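Local coordinates for protein fusion DH (Streptomyces sp. MJ635-86F5, PDB 6K97) that is an engineered fusion of a split polyketide synthase dehydratase domain from cremimycin biosynthesis, which probably removes water from beta-hydroxyacyl intermediates, at residues T129-G134 with R138-H143. Residues are numbered along the deposited sequence; the frame is centred on the assembly and turned at random.
Sequences TIRSHG and RLWVEH
Trp140 is sandwiched between Arg131 and His133 of the neighbouring strand. The Arg131 guanidinium lies flat on one face of the indole. CZ of Arg131 sits 3.6 Å from the centroid of the Trp140 five-membered ring, 17° off its normal, a cation-pi stack. A chi1 of 71° sets Arg131 CG between the backbone N and the carbonyl carbon, and the extended chain then carries CD and the guanidinium along the indole. On the opposite face His133 points its CD2 edge at the six-membered ring in an edge-to-face pair, CD2 being 3.6 Å from Trp140 CE3 and the planes 54° apart. ND1 of His133 donates to Gly134 O at 2.7 Å, which helps fix the rotation of the ring. Ser132 and His143 meet on the other side of the sheet. Ser132 OG lies at the edge of the imidazole, near its plane, and is hydrogen-bonded to His143 NE2 at 2.5 Å. The ring's other nitrogen, ND1, bonds to Thr101 O, so both ends of the imidazole are held. In the backbone, Ser132 and Val141 form an antiparallel hydrogen-bonded pair: Ser132 N gives to Val141 O at 2.9 Å, and Val141 N to Ser132 O at 2.7 Å. His143 N adds a bond to Ile130 O at 2.8 Å. Further out, the second subunit bonds to both flanking residues: its Glu42 O accepts from Arg131 NH1, and OE2 of its Glu30 is hydrogen-bonded to His133 NE2. The arrangement is a beta hairpin, strands 126-134 and 141-149, in the N-terminal part of the engineered fusion, within the first hot dog of the double hot dog fold; its Arg131, Trp140 and His133 side reaches the subunit interface.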
loop_
_atom_site.group_PDB
_atom_site.type_symbol
_atom_site.label_atom_id
_atom_site.label_comp_id
_atom_site.label_asym_id
_atom_site.label_seq_id
_atom_site.Cartn_x
_atom_site.Cartn_y
_atom_site.Cartn_z
ATOM N N THR A 129 -4.372 -7.893 9.420
ATOM C CA THR A 129 -3.127 -7.840 10.193
ATOM C C THR A 129 -2.642 -6.415 10.428
ATOM O O THR A 129 -2.802 -5.573 9.561
ATOM C CB THR A 129 -1.999 -8.547 9.423
ATOM O OG1 THR A 129 -2.524 -9.765 8.917
ATOM C CG2 THR A 129 -0.844 -8.842 10.291
ATOM N N ILE A 130 -2.011 -6.187 11.579
ATOM C CA ILE A 130 -1.435 -4.881 11.934
ATOM C C ILE A 130 0.015 -5.063 12.354
ATOM O O ILE A 130 0.375 -5.951 13.162
ATOM C CB ILE A 130 -2.191 -4.220 13.069
ATOM C CG1 ILE A 130 -3.705 -4.153 12.764
ATOM C CG2 ILE A 130 -1.653 -2.830 13.295
ATOM C CD1 ILE A 130 -4.576 -3.660 13.910
ATOM N N ARG A 131 0.861 -4.273 11.742
ATOM C CA ARG A 131 2.293 -4.461 11.832
ATOM C C ARG A 131 2.993 -3.106 11.741
ATOM O O ARG A 131 2.402 -2.129 11.271
ATOM C CB ARG A 131 2.794 -5.360 10.713
ATOM C CG ARG A 131 2.729 -4.652 9.354
ATOM C CD ARG A 131 3.238 -5.449 8.194
ATOM N NE ARG A 131 3.192 -4.633 6.988
ATOM C CZ ARG A 131 3.685 -5.014 5.793
ATOM N NH1 ARG A 131 3.579 -4.190 4.760
ATOM N NH2 ARG A 131 4.295 -6.194 5.620
ATOM N N SER A 132 4.227 -3.050 12.225
ATOM C CA SER A 132 5.006 -1.813 12.186
ATOM C C SER A 132 6.487 -2.129 12.192
ATOM O O SER A 132 6.912 -3.292 12.394
ATOM C CB SER A 132 4.715 -0.906 13.390
ATOM O OG SER A 132 5.291 -1.406 14.596
ATOM N N HIS A 133 7.257 -1.096 11.925
ATOM C CA HIS A 133 8.675 -1.164 12.145
ATOM C C HIS A 133 9.221 0.231 12.324
ATOM O O HIS A 133 8.652 1.214 11.778
ATOM C CB HIS A 133 9.402 -1.961 11.039
ATOM C CG HIS A 133 9.562 -1.245 9.730
ATOM N ND1 HIS A 133 10.249 -0.062 9.608
ATOM C CD2 HIS A 133 9.229 -1.616 8.474
ATOM C CE1 HIS A 133 10.276 0.300 8.342
ATOM N NE2 HIS A 133 9.659 -0.626 7.633
ATOM N N GLY A 134 10.332 0.315 13.064
ATOM C CA GLY A 134 11.004 1.600 13.317
ATOM C C GLY A 134 11.447 2.264 12.003
ATOM O O GLY A 134 11.822 1.586 11.019
ATOM N N ARG A 138 14.350 -2.508 9.071
ATOM C CA ARG A 138 13.783 -3.229 7.920
ATOM C C ARG A 138 12.631 -4.171 8.260
ATOM O O ARG A 138 11.736 -4.344 7.454
ATOM C CB ARG A 138 14.873 -4.044 7.212
ATOM C CG ARG A 138 15.745 -3.246 6.252
ATOM C CD ARG A 138 16.760 -4.133 5.530
ATOM N NE ARG A 138 17.916 -4.490 6.363
ATOM C CZ ARG A 138 18.007 -5.567 7.147
ATOM N NH1 ARG A 138 19.124 -5.767 7.841
ATOM N NH2 ARG A 138 17.006 -6.451 7.247
ATOM N N LEU A 139 12.658 -4.795 9.433
ATOM C CA LEU A 139 11.810 -5.947 9.648
ATOM C C LEU A 139 10.515 -5.617 10.356
ATOM O O LEU A 139 10.495 -4.976 11.396
ATOM C CB LEU A 139 12.588 -7.029 10.373
ATOM C CG LEU A 139 13.772 -7.569 9.530
ATOM C CD1 LEU A 139 14.551 -8.606 10.337
ATOM C CD2 LEU A 139 13.379 -8.147 8.160
ATOM N N TRP A 140 9.419 -6.066 9.752
ATOM C CA TRP A 140 8.096 -5.800 10.251
ATOM C C TRP A 140 7.863 -6.583 11.501
ATOM O O TRP A 140 8.324 -7.686 11.583
ATOM C CB TRP A 140 7.048 -6.219 9.238
ATOM C CG TRP A 140 7.027 -5.370 8.041
ATOM C CD1 TRP A 140 7.490 -5.700 6.787
ATOM C CD2 TRP A 140 6.533 -4.035 7.953
ATOM N NE1 TRP A 140 7.276 -4.653 5.922
ATOM C CE2 TRP A 140 6.696 -3.619 6.606
ATOM C CE3 TRP A 140 5.965 -3.151 8.874
ATOM C CZ2 TRP A 140 6.349 -2.351 6.171
ATOM C CZ3 TRP A 140 5.582 -1.891 8.436
ATOM C CH2 TRP A 140 5.779 -1.502 7.072
ATOM N N VAL A 141 7.177 -5.981 12.475
ATOM C CA VAL A 141 6.748 -6.665 13.669
ATOM C C VAL A 141 5.238 -6.698 13.645
ATOM O O VAL A 141 4.614 -5.676 13.444
ATOM C CB VAL A 141 7.203 -5.925 14.923
ATOM C CG1 VAL A 141 6.738 -6.658 16.168
ATOM C CG2 VAL A 141 8.721 -5.756 14.901
ATOM N N GLU A 142 4.671 -7.882 13.837
ATOM C CA GLU A 142 3.234 -8.085 13.850
ATOM C C GLU A 142 2.692 -7.838 15.269
ATOM O O GLU A 142 3.154 -8.467 16.208
ATOM C CB GLU A 142 2.881 -9.503 13.378
ATOM C CG GLU A 142 1.358 -9.701 13.287
ATOM C CD GLU A 142 0.905 -11.037 12.665
ATOM O OE1 GLU A 142 1.070 -11.220 11.438
ATOM O OE2 GLU A 142 0.354 -11.887 13.411
ATOM N N HIS A 143 1.772 -6.875 15.408
ATOM C CA HIS A 143 1.160 -6.562 16.686
ATOM C C HIS A 143 -0.237 -7.170 16.838
ATOM O O HIS A 143 -0.685 -7.468 17.934
ATOM C CB HIS A 143 1.064 -5.036 16.849
ATOM C CG HIS A 143 2.369 -4.328 16.662
ATOM N ND1 HIS A 143 3.459 -4.567 17.463
ATOM C CD2 HIS A 143 2.776 -3.430 15.723
ATOM C CE1 HIS A 143 4.477 -3.833 17.040
ATOM N NE2 HIS A 143 4.090 -3.142 15.976
#